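PDB 6DGM: phosphoglycerol transferase GacH from Streptococcus pyogenes MGAS5005, which probably transfers glycerol phosphate onto the rhamnose polysaccharide of the streptococcal cell wall, this chain being its sulfatase-like, probably extracellular catalytic domain with a manganese site. Local coordinates for residues A[169-174]-A[186-191]; A[180-185]-A[243-248]. All coordinates share one frame; numbering follows the deposited sequence.

Contact 1: A[169-174]-A[186-191]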
loop_
_atom_site.group_PDB
_atom_site.type_symbol
_atom_site.label_atom_id
_atom_site.label_comp_id
_atom_site.label_asym_id
_atom_site.label_seq_id
_atom_site.Cartn_x
_atom_site.Cartn_y
_atom_site.Cartn_z
ATOM N N LYS A 169 -15.270 11.061 13.071
ATOM C CA LYS A 169 -15.070 12.256 12.270
ATOM C C LYS A 169 -13.642 12.779 12.375
ATOM O O LYS A 169 -12.983 12.633 13.404
ATOM C CB LYS A 169 -16.007 13.385 12.745
ATOM C CG LYS A 169 -17.464 12.992 12.873
ATOM C CD LYS A 169 -18.062 12.553 11.538
ATOM C CE LYS A 169 -19.537 12.188 11.722
ATOM N NZ LYS A 169 -20.154 11.631 10.485
ATOM N N PHE A 170 -13.179 13.398 11.291
ATOM C CA PHE A 170 -11.955 14.173 11.335
ATOM C C PHE A 170 -12.192 15.476 12.083
ATOM O O PHE A 170 -13.267 16.081 11.991
ATOM C CB PHE A 170 -11.494 14.529 9.932
ATOM C CG PHE A 170 -10.952 13.389 9.142
ATOM C CD1 PHE A 170 -11.787 12.616 8.357
ATOM C CD2 PHE A 170 -9.600 13.099 9.157
ATOM C CE1 PHE A 170 -11.296 11.569 7.612
ATOM C CE2 PHE A 170 -9.093 12.052 8.411
ATOM C CZ PHE A 170 -9.948 11.282 7.634
ATOM N N LYS A 171 -11.184 15.908 12.819
ATOM C CA LYS A 171 -11.208 17.183 13.514
ATOM C C LYS A 171 -10.383 18.216 12.757
ATOM O O LYS A 171 -9.415 17.884 12.061
ATOM C CB LYS A 171 -10.654 17.016 14.932
ATOM C CG LYS A 171 -11.528 16.137 15.814
ATOM C CD LYS A 171 -10.924 15.980 17.211
ATOM C CE LYS A 171 -11.815 15.128 18.107
ATOM N NZ LYS A 171 -11.255 15.003 19.488
ATOM N N ASN A 172 -10.793 19.480 12.887
ATOM C CA ASN A 172 -10.054 20.610 12.334
ATOM C C ASN A 172 -9.783 20.406 10.844
ATOM O O ASN A 172 -8.639 20.349 10.388
ATOM C CB ASN A 172 -8.737 20.813 13.081
ATOM C CG ASN A 172 -8.923 20.892 14.586
ATOM O OD1 ASN A 172 -8.240 20.202 15.349
ATOM N ND2 ASN A 172 -9.869 21.704 15.013
ATOM N N ILE A 173 -10.867 20.258 10.093
ATOM C CA ILE A 173 -10.778 19.939 8.673
ATOM C C ILE A 173 -10.452 21.206 7.898
ATOM O O ILE A 173 -11.112 22.238 8.066
ATOM C CB ILE A 173 -12.099 19.334 8.183
ATOM C CG1 ILE A 173 -12.383 18.006 8.876
ATOM C CG2 ILE A 173 -12.082 19.130 6.677
ATOM C CD1 ILE A 173 -13.780 17.498 8.620
ATOM N N GLU A 174 -9.434 21.128 7.048
ATOM C CA GLU A 174 -9.082 22.210 6.146
ATOM C C GLU A 174 -8.810 21.605 4.781
ATOM O O GLU A 174 -8.390 20.445 4.674
ATOM C CB GLU A 174 -7.814 22.930 6.590
ATOM C CG GLU A 174 -7.929 23.613 7.935
ATOM C CD GLU A 174 -6.621 24.263 8.344
ATOM O OE1 GLU A 174 -5.583 23.552 8.384
ATOM O OE2 GLU A 174 -6.629 25.489 8.591
ATOM N N TYR A 186 -2.835 13.922 8.394
ATOM C CA TYR A 186 -1.677 13.633 9.233
ATOM C C TYR A 186 -1.922 14.053 10.675
ATOM O O TYR A 186 -1.574 13.319 11.609
ATOM C CB TYR A 186 -0.450 14.352 8.675
ATOM C CG TYR A 186 0.072 13.845 7.344
ATOM C CD1 TYR A 186 -0.047 12.516 6.985
ATOM C CD2 TYR A 186 0.696 14.701 6.453
ATOM C CE1 TYR A 186 0.437 12.061 5.776
ATOM C CE2 TYR A 186 1.187 14.255 5.258
ATOM C CZ TYR A 186 1.060 12.925 4.927
ATOM O OH TYR A 186 1.562 12.475 3.730
ATOM N N ASN A 187 -2.533 15.223 10.885
ATOM C CA ASN A 187 -2.734 15.697 12.245
ATOM C C ASN A 187 -3.797 14.883 12.961
ATOM O O ASN A 187 -3.721 14.701 14.183
ATOM C CB ASN A 187 -3.026 17.189 12.240
ATOM C CG ASN A 187 -1.753 18.002 12.102
ATOM O OD1 ASN A 187 -0.658 17.510 12.406
ATOM N ND2 ASN A 187 -1.883 19.241 11.674
ATOM N N ASN A 188 -4.754 14.339 12.217
ATOM C CA ASN A 188 -5.721 13.431 12.826
ATOM C C ASN A 188 -5.088 12.086 13.182
ATOM O O ASN A 188 -5.445 11.492 14.199
ATOM C CB ASN A 188 -6.943 13.287 11.936
ATOM C CG ASN A 188 -7.956 14.373 12.183
ATOM O OD1 ASN A 188 -8.879 14.205 12.984
ATOM N ND2 ASN A 188 -7.773 15.524 11.531
ATOM N N ILE A 189 -4.143 11.583 12.372
ATOM C CA ILE A 189 -3.382 10.406 12.801
ATOM C C ILE A 189 -2.665 10.702 14.115
ATOM O O ILE A 189 -2.773 9.950 15.090
ATOM C CB ILE A 189 -2.372 9.976 11.730
ATOM C CG1 ILE A 189 -3.082 9.561 10.435
ATOM C CG2 ILE A 189 -1.501 8.798 12.256
ATOM C CD1 ILE A 189 -2.118 9.399 9.306
ATOM N N LEU A 190 -1.923 11.810 14.153
ATOM C CA LEU A 190 -1.124 12.136 15.333
ATOM C C LEU A 190 -1.981 12.229 16.591
ATOM O O LEU A 190 -1.557 11.794 17.668
ATOM C CB LEU A 190 -0.362 13.440 15.105
ATOM C CG LEU A 190 0.749 13.381 14.058
ATOM C CD1 LEU A 190 1.297 14.784 13.769
ATOM C CD2 LEU A 190 1.875 12.444 14.466
ATOM N N SER A 191 -3.192 12.795 16.479
ATOM C CA SER A 191 -4.052 12.935 17.644
ATOM C C SER A 191 -4.594 11.600 18.149
ATOM O O SER A 191 -5.073 11.529 19.287
ATOM C CB SER A 191 -5.218 13.870 17.320
ATOM O OG SER A 191 -6.122 13.240 16.435
#

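Contact 2: A[180-185]-A[243-248]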
loop_
_atom_site.group_PDB
_atom_site.type_symbol
_atom_site.label_atom_id
_atom_site.label_comp_id
_atom_site.label_asym_id
_atom_site.label_seq_id
_atom_site.Cartn_x
_atom_site.Cartn_y
_atom_site.Cartn_z
ATOM N N THR A 180 -9.901 17.624 1.051
ATOM C CA THR A 180 -9.345 17.651 2.399
ATOM C C THR A 180 -7.826 17.552 2.348
ATOM O O THR A 180 -7.266 16.677 1.681
ATOM C CB THR A 180 -9.867 16.471 3.214
ATOM O OG1 THR A 180 -11.284 16.527 3.364
ATOM C CG2 THR A 180 -9.251 16.470 4.602
ATOM N N SER A 181 -7.155 18.442 3.073
ATOM C CA SER A 181 -5.701 18.472 3.008
ATOM C C SER A 181 -5.058 17.235 3.644
ATOM O O SER A 181 -5.582 16.626 4.587
ATOM C CB SER A 181 -5.155 19.700 3.736
ATOM O OG SER A 181 -5.414 19.646 5.129
ATOM N N ASP A 182 -3.870 16.903 3.140
ATOM C CA ASP A 182 -3.054 15.882 3.797
ATOM C C ASP A 182 -2.653 16.324 5.204
ATOM O O ASP A 182 -2.555 15.491 6.105
ATOM C CB ASP A 182 -1.811 15.569 2.962
ATOM C CG ASP A 182 -2.122 14.778 1.708
ATOM O OD1 ASP A 182 -3.261 14.300 1.530
ATOM O OD2 ASP A 182 -1.198 14.617 0.889
ATOM N N LYS A 183 -2.449 17.633 5.419
ATOM C CA LYS A 183 -2.167 18.111 6.774
ATOM C C LYS A 183 -3.271 17.683 7.735
ATOM O O LYS A 183 -2.992 17.215 8.847
ATOM C CB LYS A 183 -2.006 19.630 6.777
ATOM C CG LYS A 183 -1.777 20.250 8.149
ATOM C CD LYS A 183 -1.584 21.756 7.994
ATOM C CE LYS A 183 -1.288 22.412 9.321
ATOM N NZ LYS A 183 -1.010 23.875 9.125
ATOM N N THR A 184 -4.537 17.842 7.326
ATOM C CA THR A 184 -5.645 17.405 8.164
ATOM C C THR A 184 -5.521 15.924 8.482
ATOM O O THR A 184 -5.667 15.508 9.642
ATOM C CB THR A 184 -6.976 17.673 7.473
ATOM O OG1 THR A 184 -7.182 19.085 7.346
ATOM C CG2 THR A 184 -8.128 17.096 8.269
ATOM N N VAL A 185 -5.269 15.106 7.451
ATOM C CA VAL A 185 -5.154 13.664 7.675
ATOM C C VAL A 185 -4.021 13.359 8.653
ATOM O O VAL A 185 -4.198 12.626 9.644
ATOM C CB VAL A 185 -4.976 12.931 6.336
ATOM C CG1 VAL A 185 -4.701 11.464 6.568
ATOM C CG2 VAL A 185 -6.230 13.119 5.474
ATOM N N SER A 243 3.738 19.680 -3.770
ATOM C CA SER A 243 4.685 20.425 -2.946
ATOM C C SER A 243 4.183 20.571 -1.511
ATOM O O SER A 243 4.993 20.567 -0.569
ATOM C CB SER A 243 4.993 21.782 -3.587
ATOM O OG SER A 243 3.999 22.747 -3.281
ATOM N N PHE A 244 2.861 20.702 -1.322
ATOM C CA PHE A 244 2.307 20.755 0.031
ATOM C C PHE A 244 2.392 19.387 0.694
ATOM O O PHE A 244 2.815 19.262 1.848
ATOM C CB PHE A 244 0.839 21.219 0.022
ATOM C CG PHE A 244 0.649 22.663 -0.340
ATOM C CD1 PHE A 244 0.846 23.652 0.602
ATOM C CD2 PHE A 244 0.234 23.031 -1.615
ATOM C CE1 PHE A 244 0.668 24.998 0.275
ATOM C CE2 PHE A 244 0.072 24.368 -1.947
ATOM C CZ PHE A 244 0.279 25.353 -1.003
ATOM N N THR A 245 1.996 18.340 -0.032
ATOM C CA THR A 245 2.098 16.998 0.521
ATOM C C THR A 245 3.521 16.701 0.945
ATOM O O THR A 245 3.751 16.106 2.001
ATOM C CB THR A 245 1.642 15.972 -0.506
ATOM O OG1 THR A 245 0.241 16.167 -0.750
ATOM C CG2 THR A 245 1.891 14.537 -0.024
ATOM N N ASP A 246 4.486 17.145 0.146
ATOM C CA ASP A 246 5.880 16.851 0.429
ATOM C C ASP A 246 6.310 17.479 1.746
ATOM O O ASP A 246 6.914 16.813 2.597
ATOM C CB ASP A 246 6.734 17.357 -0.725
ATOM C CG ASP A 246 8.185 17.014 -0.560
ATOM O OD1 ASP A 246 8.521 15.822 -0.669
ATOM O OD2 ASP A 246 8.982 17.941 -0.335
ATOM N N LYS A 247 5.985 18.759 1.943
ATOM C CA LYS A 247 6.333 19.433 3.191
ATOM C C LYS A 247 5.573 18.851 4.376
ATOM O O LYS A 247 6.147 18.691 5.463
ATOM C CB LYS A 247 6.068 20.929 3.068
ATOM C CG LYS A 247 6.949 21.607 2.051
ATOM C CD LYS A 247 6.572 23.076 1.927
ATOM C CE LYS A 247 7.337 23.742 0.803
ATOM N NZ LYS A 247 7.053 23.090 -0.508
ATOM N N GLU A 248 4.282 18.553 4.202
ATOM C CA GLU A 248 3.505 18.039 5.320
ATOM C C GLU A 248 3.944 16.630 5.703
ATOM O O GLU A 248 3.849 16.258 6.874
ATOM C CB GLU A 248 2.012 18.068 5.005
ATOM C CG GLU A 248 1.460 19.462 4.728
ATOM C CD GLU A 248 1.523 20.380 5.935
ATOM O OE1 GLU A 248 1.710 19.881 7.074
ATOM O OE2 GLU A 248 1.385 21.620 5.750
HETATM O O HOH W 1 1.209 23.763 7.291
#

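Contact 1: A[169-174]-A[186-191]
Asn188 reaches from helix 182-192 to the backbone of Lys171, where its side-chain amide makes a pair of hydrogen bonds to the N-H and the C=O of that one residue, much as a strand neighbour would. This lies in the sulfatase-like domain, of the alkaline phosphatase clan, where the loop after strand 159-162 runs past the helix. Lys171 N donates to Asn188 OD1 over 2.9 Å, almost perfectly straight at 177°. In return Asn188 ND2 gives a hydrogen to Lys171 O, also over 2.9 Å, on a lone pair in the carbonyl plane. Asparagine suits the position because it carries donor and acceptor side by side on a short stem; two bonds at once fix the rotation of the amide and hold the loop backbone in place.

Next to this pair of bonds, the ring of Phe170 presents its edge to the same side chain. Phe170 CD2 lies 3.7 Å from Asn188 CG, with ring and amide planes 74° apart. Setting CG anti to its own carbonyl carbon (chi1 -72°) brings the ring to this place, where it can turn a C-H edge to the buried amide while its other contacts, with Met138 and Pro140, stay apolar. Lys171 adds only its CB here, while the rest of its extended chain leads away.

In the second shell, Met138 of strand 135-139 touches Asn188 and Phe170 alike. Asn188 ND2 has another acceptor one helical turn back, Thr184 O. One turn on, Ser191 OG donates to Asn188 O over 2.9 Å.

Contact 2: A[180-185]-A[243-248]
Asp182 and Thr245 make the direct polar link between the start of helix 182-192 and the long helix 229-257. Thr245 OG1 donates to Asp182 OD2 over a short 2.7 Å, and the hydroxyl meets the carboxylate oxygen from above its plane, 39° out of it. Thr245 CG2 packs 3.2 Å from Asp182 OD2, a close van der Waals approach that comes with the hydroxyl bond. A small branched residue fits this buried place, since it can donate without a long chain. Its hydroxyl is further engaged by Asn208 ND2, which leaves the proton of OG1 directed to the aspartate.

The second pair packs first and bonds through water. Lys183 lays its aliphatic chain across the carboxylate of Glu248, with Lys183 CG 3.7 Å from Glu248 OE1. The lysine has CG anti to its backbone N (chi1 177°) and stays extended, whereas Glu248 bends at chi2, -65°, which folds its carboxylate back against that chain. The charged ends stand 4.7 Å apart, Lys183 NZ to Glu248 OE2, and a water joins them: it accepts from Lys183 NZ at 2.9 Å and donates to Glu248 OE2 at 2.6 Å. Long flexible residues suit this more open margin, where opposite charges probably still attract through the bridge.

Ser181 occupies the N-cap position of helix 182-192; its OG shares a 2.9 Å hydrogen bond with Thr184 OG1, either of which could be the donor, and is also bonded to Glu174 O. Asp182, in the first turn, would also be favoured by the helix dipole, while its backbone N is bonded to Gln207 OE1. The whole is a helix-helix contact at an N-terminus, between two helices of the alkaline phosphatase-type alpha/beta fold.

In the fold
Helix 182-192 serves both contacts: its first turn meets helix 229-257 in contact 2, and its later turns receive the loop 169-174 in contact 1. Their centres are 11 Å apart, and they also touch directly, Glu174 O lying 2.8 Å from Ser181 N and Glu174 N 3.1 Å from Thr184 OG1, both probable hydrogen bonds that tie the loop's end to the helix start. Neither contact supplies a manganese ligand. The side chain of Asp182 is nevertheless about 7 Å from that of Glu47 and about 11 Å from the manganese ion, and that of Phe170 about 11 Å from the bound sn-glycerol-1-phosphate, so both contacts lie outside the first shell of the pocket.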